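Local coordinates for protein putative beta-glucosidase (Bifidobacterium adolescentis, PDB 5WAB) that hydrolyses beta-glucosidic linkages as a family GH3 beta-glucosidase, and may also release terminal arabinopyranosyl groups from a ginsenoside, at residues Val317-Val328 with Ile484-Leu494; Ala398-Leu408 with Val437-Leu448. All coordinates share one frame; numbering follows the deposited sequence.

Both contacts lie in the glycosyl hydrolase family 3 C-terminal domain and reach one mixed six-stranded sheet, with centres about 15 Å apart. Contact 1 carries edge strand 317-321, which runs antiparallel to its neighbour 465-468; contact 2 joins strands 403-409 and 444-449, parallel and central. Along the chain the order is 317-328, 398-408, 437-448, 484-494, so contact 1 ties together the two ends of a chain stretch that contains contact 2. They touch directly: Ile325 CD1 packs 3.7 Å from Val445 CG2. Ile484 of contact 1 also meets Leu405 and Val447. Apolar packing thus continues from the central strands to the segments of contact 1 at the sheet's edge.

Contact 1 (Val317-Val328 with Ile484-Leu494); sequences VLLKNDDDILPV and IFGKVSPSGKL
Val328 and Ile484 pack closely where the chain beyond strand 317-321 meets the end of helix 476-484. Val328 N gives a nearly straight hydrogen bond to Ile484 O (3.0 Å, 170°), and Pro327 CA comes up to the same oxygen at 3.4 Å in a CA-H...O contact. Leu326 CD2 crosses onto Ile484 CG2 (3.8 Å), while Val328 CG1 lies beside Phe485 CE1 (3.9 Å). Asn321 shapes the turn leading here: its OD1 accepts from Leu326 N and its ND2 donates to Leu326 O.

At the other end the meeting of Val317 with Gly492 is equally close and buried. Val317 CG1, opposite the backbone N (chi1 -178°), is 3.3 Å from Gly492 O, and CG2 lies against the Gly492 carbonyl carbon. With an alanine here, Gly492 would probably lose this apolar cover and a gap would open beside Leu494. Beside it the touch is lighter: Leu318 CD2 meets Pro490 CG, and Leu319 CD2 only grazes Leu494 CD1 at 4.4 Å.

Against these buried parts stands the solvent rim, exposed Pro327 and partly exposed Gly486. Pro327, after a cis peptide bond, sets CB 3.7 Å from Gly486 CA, too close for a side chain on that glycine.

Leu319 and Lys320 form a classic beta bulge opposite Ile466 of strand 465-468. On the other side of segment 484-494, Lys493 NZ binds Glu582 and Gly545, so the loop lies between edge strand 317-321 and strand 580-590 of the fibronectin type III-like domain.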
loop_
_atom_site.group_PDB
_atom_site.type_symbol
_atom_site.label_atom_id
_atom_site.label_comp_id
_atom_site.label_asym_id
_atom_site.label_seq_id
_atom_site.Cartn_x
_atom_site.Cartn_y
_atom_site.Cartn_z
ATOM N N VAL A 317 14.266 4.148 2.408
ATOM C CA VAL A 317 14.787 3.128 3.314
ATOM C C VAL A 317 16.294 3.027 3.104
ATOM O O VAL A 317 16.755 2.827 1.973
ATOM C CB VAL A 317 14.115 1.766 3.090
ATOM C CG1 VAL A 317 14.643 0.749 4.091
ATOM C CG2 VAL A 317 12.609 1.895 3.176
ATOM N N LEU A 318 17.059 3.187 4.186
ATOM C CA LEU A 318 18.507 2.992 4.164
ATOM C C LEU A 318 18.811 1.510 4.349
ATOM O O LEU A 318 18.591 0.954 5.431
ATOM C CB LEU A 318 19.177 3.825 5.255
ATOM C CG LEU A 318 20.707 3.822 5.322
ATOM C CD1 LEU A 318 21.314 4.121 3.968
ATOM C CD2 LEU A 318 21.203 4.823 6.357
ATOM N N LEU A 319 19.337 0.868 3.305
ATOM C CA LEU A 319 19.590 -0.566 3.378
ATOM C C LEU A 319 20.972 -0.886 3.926
ATOM O O LEU A 319 21.112 -1.806 4.737
ATOM C CB LEU A 319 19.425 -1.202 1.997
ATOM C CG LEU A 319 18.016 -1.148 1.414
ATOM C CD1 LEU A 319 17.987 -1.786 0.038
ATOM C CD2 LEU A 319 17.042 -1.834 2.362
ATOM N N LYS A 320 21.997 -0.151 3.502
ATOM C CA LYS A 320 23.366 -0.423 3.914
ATOM C C LYS A 320 24.093 0.905 4.040
ATOM O O LYS A 320 23.757 1.877 3.355
ATOM C CB LYS A 320 24.088 -1.361 2.938
ATOM C CG LYS A 320 25.079 -0.677 2.020
ATOM C CD LYS A 320 25.836 -1.678 1.150
ATOM C CE LYS A 320 26.836 -2.504 1.945
ATOM N NZ LYS A 320 27.617 -3.419 1.053
ATOM N N ASN A 321 25.066 0.955 4.948
ATOM C CA ASN A 321 25.796 2.192 5.199
ATOM C C ASN A 321 27.161 1.886 5.805
ATOM O O ASN A 321 27.440 2.268 6.946
ATOM C CB ASN A 321 24.975 3.107 6.119
ATOM C CG ASN A 321 25.478 4.543 6.139
ATOM O OD1 ASN A 321 26.284 4.943 5.305
ATOM N ND2 ASN A 321 24.993 5.325 7.097
ATOM N N ASP A 322 28.020 1.212 5.040
ATOM C CA ASP A 322 29.336 0.827 5.538
ATOM C C ASP A 322 30.168 2.052 5.887
ATOM O O ASP A 322 30.144 3.061 5.177
ATOM C CB ASP A 322 30.079 -0.015 4.496
ATOM C CG ASP A 322 29.552 -1.437 4.398
ATOM O OD1 ASP A 322 28.523 -1.739 5.037
ATOM O OD2 ASP A 322 30.175 -2.255 3.684
ATOM N N ASP A 323 30.892 1.963 7.004
ATOM C CA ASP A 323 31.826 2.998 7.442
ATOM C C ASP A 323 31.154 4.351 7.617
ATOM O O ASP A 323 31.834 5.383 7.620
ATOM C CB ASP A 323 33.008 3.126 6.477
ATOM C CG ASP A 323 33.773 1.832 6.322
ATOM O OD1 ASP A 323 33.950 1.112 7.331
ATOM O OD2 ASP A 323 34.192 1.535 5.184
ATOM N N ASP A 324 29.825 4.357 7.743
ATOM C CA ASP A 324 29.037 5.579 7.878
ATOM C C ASP A 324 29.374 6.571 6.765
ATOM O O ASP A 324 29.616 7.757 7.004
ATOM C CB ASP A 324 29.231 6.210 9.260
ATOM C CG ASP A 324 28.568 5.412 10.366
ATOM O OD1 ASP A 324 27.321 5.342 10.382
ATOM O OD2 ASP A 324 29.289 4.856 11.222
ATOM N N ILE A 325 29.383 6.064 5.528
ATOM C CA ILE A 325 29.610 6.931 4.376
ATOM C C ILE A 325 28.481 7.945 4.245
ATOM O O ILE A 325 28.684 9.053 3.734
ATOM C CB ILE A 325 29.773 6.079 3.099
ATOM C CG1 ILE A 325 30.056 6.956 1.878
ATOM C CG2 ILE A 325 28.542 5.215 2.865
ATOM C CD1 ILE A 325 30.465 6.170 0.647
ATOM N N LEU A 326 27.284 7.594 4.705
ATOM C CA LEU A 326 26.204 8.559 4.850
ATOM C C LEU A 326 26.039 8.926 6.319
ATOM O O LEU A 326 26.074 8.041 7.187
ATOM C CB LEU A 326 24.887 7.999 4.313
ATOM C CG LEU A 326 24.782 7.849 2.795
ATOM C CD1 LEU A 326 23.609 6.952 2.442
ATOM C CD2 LEU A 326 24.644 9.197 2.107
ATOM N N PRO A 327 25.845 10.214 6.648
ATOM C CA PRO A 327 25.754 11.366 5.743
ATOM C C PRO A 327 27.078 11.855 5.162
ATOM O O PRO A 327 28.151 11.600 5.714
ATOM C CB PRO A 327 25.157 12.466 6.632
ATOM C CG PRO A 327 24.853 11.829 7.952
ATOM C CD PRO A 327 25.703 10.624 8.053
ATOM N N VAL A 328 26.969 12.574 4.049
ATOM C CA VAL A 328 28.102 13.188 3.367
ATOM C C VAL A 328 28.348 14.555 3.998
ATOM O O VAL A 328 27.402 15.262 4.364
ATOM C CB VAL A 328 27.831 13.279 1.853
ATOM C CG1 VAL A 328 28.936 14.026 1.145
ATOM C CG2 VAL A 328 27.675 11.883 1.279
ATOM N N ILE A 484 20.709 12.662 2.398
ATOM C CA ILE A 484 22.073 12.306 2.017
ATOM C C ILE A 484 23.082 13.197 2.731
ATOM O O ILE A 484 24.168 12.744 3.118
ATOM C CB ILE A 484 22.222 12.381 0.485
ATOM C CG1 ILE A 484 21.397 11.275 -0.177
ATOM C CG2 ILE A 484 23.684 12.315 0.068
ATOM C CD1 ILE A 484 21.328 11.375 -1.686
ATOM N N PHE A 485 22.735 14.463 2.945
ATOM C CA PHE A 485 23.641 15.407 3.580
ATOM C C PHE A 485 23.317 15.630 5.047
ATOM O O PHE A 485 23.858 16.555 5.660
ATOM C CB PHE A 485 23.648 16.727 2.815
ATOM C CG PHE A 485 24.261 16.612 1.456
ATOM C CD1 PHE A 485 25.633 16.690 1.295
ATOM C CD2 PHE A 485 23.473 16.382 0.347
ATOM C CE1 PHE A 485 26.207 16.566 0.049
ATOM C CE2 PHE A 485 24.039 16.254 -0.903
ATOM C CZ PHE A 485 25.409 16.349 -1.053
ATOM N N GLY A 486 22.438 14.812 5.617
ATOM C CA GLY A 486 22.297 14.756 7.053
ATOM C C GLY A 486 21.440 15.828 7.672
ATOM O O GLY A 486 21.450 15.966 8.899
ATOM N N LYS A 487 20.719 16.613 6.871
ATOM C CA LYS A 487 19.750 17.532 7.455
ATOM C C LYS A 487 18.676 16.773 8.222
ATOM O O LYS A 487 18.162 17.275 9.228
ATOM C CB LYS A 487 19.118 18.409 6.373
ATOM C CG LYS A 487 20.107 19.334 5.660
ATOM C CD LYS A 487 20.896 20.182 6.659
ATOM C CE LYS A 487 21.810 21.190 5.969
ATOM N NZ LYS A 487 22.763 20.542 5.024
ATOM N N VAL A 488 18.350 15.556 7.778
ATOM C CA VAL A 488 17.402 14.684 8.456
ATOM C C VAL A 488 17.933 13.263 8.342
ATOM O O VAL A 488 18.620 12.915 7.377
ATOM C CB VAL A 488 15.993 14.781 7.829
ATOM C CG1 VAL A 488 16.082 14.642 6.318
ATOM C CG2 VAL A 488 15.031 13.766 8.440
ATOM N N SER A 489 17.606 12.437 9.331
ATOM C CA SER A 489 18.014 11.040 9.229
ATOM C C SER A 489 16.934 10.227 8.517
ATOM O O SER A 489 15.741 10.451 8.745
ATOM C CB SER A 489 18.260 10.443 10.611
ATOM O OG SER A 489 18.353 9.035 10.536
ATOM N N PRO A 490 17.314 9.278 7.659
ATOM C CA PRO A 490 16.308 8.400 7.041
ATOM C C PRO A 490 15.690 7.496 8.088
ATOM O O PRO A 490 16.362 7.081 9.033
ATOM C CB PRO A 490 17.105 7.604 5.998
ATOM C CG PRO A 490 18.517 7.697 6.452
ATOM C CD PRO A 490 18.691 8.932 7.276
ATOM N N SER A 491 14.393 7.216 7.925
ATOM C CA SER A 491 13.675 6.412 8.902
ATOM C C SER A 491 12.769 5.357 8.269
ATOM O O SER A 491 11.912 4.797 8.967
ATOM C CB SER A 491 12.850 7.322 9.818
ATOM O OG SER A 491 11.982 8.177 9.082
ATOM N N GLY A 492 12.932 5.065 6.981
ATOM C CA GLY A 492 12.024 4.159 6.308
ATOM C C GLY A 492 12.304 2.710 6.662
ATOM O O GLY A 492 13.451 2.291 6.810
ATOM N N LYS A 493 11.227 1.944 6.785
ATOM C CA LYS A 493 11.280 0.503 6.975
ATOM C C LYS A 493 10.599 -0.178 5.796
ATOM O O LYS A 493 9.584 0.309 5.289
ATOM C CB LYS A 493 10.598 0.084 8.283
ATOM C CG LYS A 493 11.140 0.755 9.539
ATOM C CD LYS A 493 12.574 0.352 9.849
ATOM C CE LYS A 493 12.996 0.910 11.203
ATOM N NZ LYS A 493 14.404 0.578 11.570
ATOM N N LEU A 494 11.147 -1.314 5.371
ATOM C CA LEU A 494 10.606 -2.006 4.210
ATOM C C LEU A 494 9.166 -2.435 4.463
ATOM O O LEU A 494 8.868 -3.108 5.454
ATOM C CB LEU A 494 11.463 -3.229 3.872
ATOM C CG LEU A 494 12.813 -2.985 3.202
ATOM C CD1 LEU A 494 13.499 -4.305 2.918
ATOM C CD2 LEU A 494 12.642 -2.186 1.923
#

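Contact 2 (Ala398-Leu408 with Val437-Leu448); sequences AKNADVVLMFL and VAAENKNIVVVL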
loop_
_atom_site.group_PDB
_atom_site.type_symbol
_atom_site.label_atom_id
_atom_site.label_comp_id
_atom_site.label_asym_id
_atom_site.label_seq_id
_atom_site.Cartn_x
_atom_site.Cartn_y
_atom_site.Cartn_z
ATOM N N ALA A 398 34.281 10.969 -10.345
ATOM C CA ALA A 398 34.355 10.052 -9.203
ATOM C C ALA A 398 35.787 9.585 -8.979
ATOM O O ALA A 398 36.177 9.300 -7.844
ATOM C CB ALA A 398 33.417 8.850 -9.369
ATOM N N LYS A 399 36.580 9.498 -10.048
ATOM C CA LYS A 399 38.001 9.272 -9.848
ATOM C C LYS A 399 38.602 10.486 -9.162
ATOM O O LYS A 399 39.550 10.360 -8.380
ATOM C CB LYS A 399 38.690 8.997 -11.186
ATOM C CG LYS A 399 40.166 8.665 -11.082
ATOM C CD LYS A 399 40.751 8.312 -12.443
ATOM C CE LYS A 399 42.220 7.939 -12.332
ATOM N NZ LYS A 399 42.775 7.483 -13.636
ATOM N N ASN A 400 38.022 11.654 -9.423
ATOM C CA ASN A 400 38.364 12.900 -8.766
ATOM C C ASN A 400 37.208 13.294 -7.851
ATOM O O ASN A 400 36.448 14.221 -8.146
ATOM C CB ASN A 400 38.628 13.985 -9.820
ATOM C CG ASN A 400 39.503 13.493 -10.965
ATOM O OD1 ASN A 400 40.480 12.769 -10.757
ATOM N ND2 ASN A 400 39.136 13.869 -12.186
ATOM N N ALA A 401 37.057 12.575 -6.738
ATOM C CA ALA A 401 35.939 12.888 -5.853
ATOM C C ALA A 401 36.077 12.162 -4.524
ATOM O O ALA A 401 36.588 11.038 -4.455
ATOM C CB ALA A 401 34.595 12.521 -6.494
ATOM N N ASP A 402 35.575 12.816 -3.472
ATOM C CA ASP A 402 35.524 12.188 -2.158
ATOM C C ASP A 402 34.472 11.089 -2.131
ATOM O O ASP A 402 34.752 9.952 -1.733
ATOM C CB ASP A 402 35.215 13.236 -1.085
ATOM C CG ASP A 402 36.338 14.238 -0.900
ATOM O OD1 ASP A 402 37.515 13.881 -1.135
ATOM O OD2 ASP A 402 36.036 15.383 -0.506
ATOM N N VAL A 403 33.253 11.410 -2.560
ATOM C CA VAL A 403 32.139 10.473 -2.556
ATOM C C VAL A 403 31.444 10.563 -3.908
ATOM O O VAL A 403 31.318 11.651 -4.480
ATOM C CB VAL A 403 31.140 10.770 -1.415
ATOM C CG1 VAL A 403 30.073 9.687 -1.338
ATOM C CG2 VAL A 403 31.860 10.899 -0.083
ATOM N N VAL A 404 31.010 9.419 -4.428
ATOM C CA VAL A 404 30.250 9.359 -5.669
ATOM C C VAL A 404 28.833 8.929 -5.316
ATOM O O VAL A 404 28.626 7.868 -4.716
ATOM C CB VAL A 404 30.898 8.431 -6.710
ATOM C CG1 VAL A 404 31.308 7.124 -6.096
ATOM C CG2 VAL A 404 29.950 8.200 -7.880
ATOM N N LEU A 405 27.867 9.775 -5.657
ATOM C CA LEU A 405 26.446 9.481 -5.496
ATOM C C LEU A 405 25.924 8.978 -6.836
ATOM O O LEU A 405 25.707 9.762 -7.763
ATOM C CB LEU A 405 25.696 10.723 -5.028
ATOM C CG LEU A 405 26.189 11.303 -3.701
ATOM C CD1 LEU A 405 25.425 12.566 -3.328
ATOM C CD2 LEU A 405 26.091 10.258 -2.599
ATOM N N MET A 406 25.738 7.665 -6.943
ATOM C CA MET A 406 25.296 7.040 -8.181
ATOM C C MET A 406 23.816 6.711 -8.091
ATOM O O MET A 406 23.388 6.002 -7.175
ATOM C CB MET A 406 26.085 5.770 -8.474
ATOM C CG MET A 406 25.788 5.210 -9.843
ATOM S SD MET A 406 26.945 3.916 -10.258
ATOM C CE MET A 406 28.475 4.808 -10.019
ATOM N N PHE A 407 23.045 7.207 -9.054
ATOM C CA PHE A 407 21.592 7.056 -9.058
ATOM C C PHE A 407 21.209 6.001 -10.089
ATOM O O PHE A 407 21.351 6.218 -11.297
ATOM C CB PHE A 407 20.920 8.396 -9.340
ATOM C CG PHE A 407 21.010 9.363 -8.193
ATOM C CD1 PHE A 407 22.210 9.990 -7.889
ATOM C CD2 PHE A 407 19.901 9.649 -7.422
ATOM C CE1 PHE A 407 22.303 10.878 -6.838
ATOM C CE2 PHE A 407 19.986 10.542 -6.366
ATOM C CZ PHE A 407 21.187 11.154 -6.075
ATOM N N LEU A 408 20.731 4.860 -9.609
ATOM C CA LEU A 408 20.366 3.728 -10.445
ATOM C C LEU A 408 18.888 3.397 -10.252
ATOM O O LEU A 408 18.201 3.965 -9.395
ATOM C CB LEU A 408 21.243 2.526 -10.105
ATOM C CG LEU A 408 22.734 2.857 -10.044
ATOM C CD1 LEU A 408 23.549 1.670 -9.533
ATOM C CD2 LEU A 408 23.224 3.322 -11.411
ATOM N N VAL A 437 32.945 1.943 -12.117
ATOM C CA VAL A 437 33.224 3.044 -11.205
ATOM C C VAL A 437 33.886 2.525 -9.932
ATOM O O VAL A 437 34.826 3.139 -9.413
ATOM C CB VAL A 437 31.932 3.832 -10.911
ATOM C CG1 VAL A 437 32.139 4.807 -9.757
ATOM C CG2 VAL A 437 31.466 4.569 -12.160
ATOM N N ALA A 438 33.435 1.371 -9.431
ATOM C CA ALA A 438 33.981 0.827 -8.191
ATOM C C ALA A 438 35.456 0.475 -8.308
ATOM O O ALA A 438 36.156 0.431 -7.289
ATOM C CB ALA A 438 33.188 -0.407 -7.760
ATOM N N ALA A 439 35.945 0.227 -9.525
ATOM C CA ALA A 439 37.356 -0.080 -9.710
ATOM C C ALA A 439 38.243 1.129 -9.454
ATOM O O ALA A 439 39.429 0.958 -9.154
ATOM C CB ALA A 439 37.605 -0.612 -11.122
ATOM N N GLU A 440 37.702 2.344 -9.577
ATOM C CA GLU A 440 38.481 3.549 -9.355
ATOM C C GLU A 440 38.090 4.315 -8.100
ATOM O O GLU A 440 38.856 5.178 -7.665
ATOM C CB GLU A 440 38.368 4.491 -10.561
ATOM C CG GLU A 440 39.703 5.072 -10.999
ATOM C CD GLU A 440 40.651 4.011 -11.524
ATOM O OE1 GLU A 440 40.237 3.225 -12.402
ATOM O OE2 GLU A 440 41.808 3.956 -11.053
ATOM N N ASN A 441 36.930 4.027 -7.513
ATOM C CA ASN A 441 36.504 4.722 -6.300
ATOM C C ASN A 441 35.525 3.828 -5.559
ATOM O O ASN A 441 34.436 3.549 -6.067
ATOM C CB ASN A 441 35.867 6.072 -6.642
ATOM C CG ASN A 441 35.751 6.991 -5.437
ATOM O OD1 ASN A 441 35.656 6.535 -4.300
ATOM N ND2 ASN A 441 35.765 8.294 -5.684
ATOM N N LYS A 442 35.897 3.403 -4.357
ATOM C CA LYS A 442 35.077 2.491 -3.578
ATOM C C LYS A 442 34.045 3.209 -2.719
ATOM O O LYS A 442 33.114 2.563 -2.226
ATOM C CB LYS A 442 35.969 1.608 -2.697
ATOM C CG LYS A 442 37.343 1.332 -3.307
ATOM C CD LYS A 442 37.952 0.028 -2.807
ATOM C CE LYS A 442 37.439 -1.162 -3.610
ATOM N NZ LYS A 442 37.858 -1.097 -5.040
ATOM N N ASN A 443 34.177 4.524 -2.542
ATOM C CA ASN A 443 33.254 5.300 -1.715
ATOM C C ASN A 443 32.046 5.659 -2.571
ATOM O O ASN A 443 31.894 6.783 -3.057
ATOM C CB ASN A 443 33.937 6.541 -1.159
ATOM C CG ASN A 443 34.978 6.208 -0.122
ATOM O OD1 ASN A 443 34.791 5.302 0.690
ATOM N ND2 ASN A 443 36.093 6.927 -0.150
ATOM N N ILE A 444 31.173 4.672 -2.755
ATOM C CA ILE A 444 30.003 4.791 -3.616
ATOM C C ILE A 444 28.749 4.714 -2.757
ATOM O O ILE A 444 28.635 3.841 -1.890
ATOM C CB ILE A 444 29.985 3.694 -4.691
ATOM C CG1 ILE A 444 31.264 3.739 -5.525
ATOM C CG2 ILE A 444 28.762 3.852 -5.576
ATOM C CD1 ILE A 444 31.291 2.765 -6.667
ATOM N N VAL A 445 27.825 5.645 -2.978
ATOM C CA VAL A 445 26.463 5.547 -2.467
ATOM C C VAL A 445 25.534 5.390 -3.664
ATOM O O VAL A 445 25.517 6.241 -4.562
ATOM C CB VAL A 445 26.070 6.765 -1.618
ATOM C CG1 VAL A 445 24.685 6.561 -1.032
ATOM C CG2 VAL A 445 27.079 7.000 -0.510
ATOM N N VAL A 446 24.775 4.300 -3.683
ATOM C CA VAL A 446 23.788 4.038 -4.723
ATOM C C VAL A 446 22.412 4.437 -4.201
ATOM O O VAL A 446 21.995 3.987 -3.128
ATOM C CB VAL A 446 23.820 2.564 -5.155
ATOM C CG1 VAL A 446 22.599 2.221 -5.998
ATOM C CG2 VAL A 446 25.097 2.278 -5.924
ATOM N N VAL A 447 21.722 5.306 -4.938
ATOM C CA VAL A 447 20.336 5.679 -4.655
ATOM C C VAL A 447 19.441 5.030 -5.703
ATOM O O VAL A 447 19.636 5.241 -6.906
ATOM C CB VAL A 447 20.148 7.206 -4.646
ATOM C CG1 VAL A 447 18.700 7.557 -4.329
ATOM C CG2 VAL A 447 21.102 7.856 -3.651
ATOM N N LEU A 448 18.437 4.281 -5.248
ATOM C CA LEU A 448 17.583 3.482 -6.120
ATOM C C LEU A 448 16.266 4.190 -6.423
ATOM O O LEU A 448 15.617 4.734 -5.524
ATOM C CB LEU A 448 17.287 2.124 -5.481
ATOM C CG LEU A 448 18.440 1.131 -5.332
ATOM C CD1 LEU A 448 18.007 -0.062 -4.494
ATOM C CD2 LEU A 448 18.925 0.671 -6.696
#
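Met406 of strand 403-409 reaches Val437 of helix 428-438, part of the beta-alpha-beta crossover to strand 444-449. Its CB sits 4.0 Å from Val445 O; CG, opposite the backbone N (chi1 -172°), and then SD run past Leu408 CD2 at 3.6 and 3.9 Å. A bend at chi3 (-55°) turns CE onto Val437, 3.7 Å from CG1 and equally near CB and CG2, the two side chains meeting tip to tip.

Strands 403-409 and 444-449 run parallel, joined by five backbone hydrogen bonds from Val404 N to Leu408 N. On the face opposite Met406, Val447 CB stands over the Phe407 ring in a CH-pi contact, 4.0 Å from its centroid, and Leu405 CD2 lies against Val445 CB.

Where helix gives way to strand, buried Asn441 brings a polar group to the turn. Its ND2 donates to Ala401 O (3.1 Å, 136°) from above the carbonyl plane and also to Ala398 O, at a modelled length too short to trust; OD1 accepts from Asn443 N in an Asx turn.

The chemistry thus divides: main-chain bonds set the strand register, apolar side chains pack on both faces, and one amide, satisfied at both ends, ties the two helix-to-strand turns together.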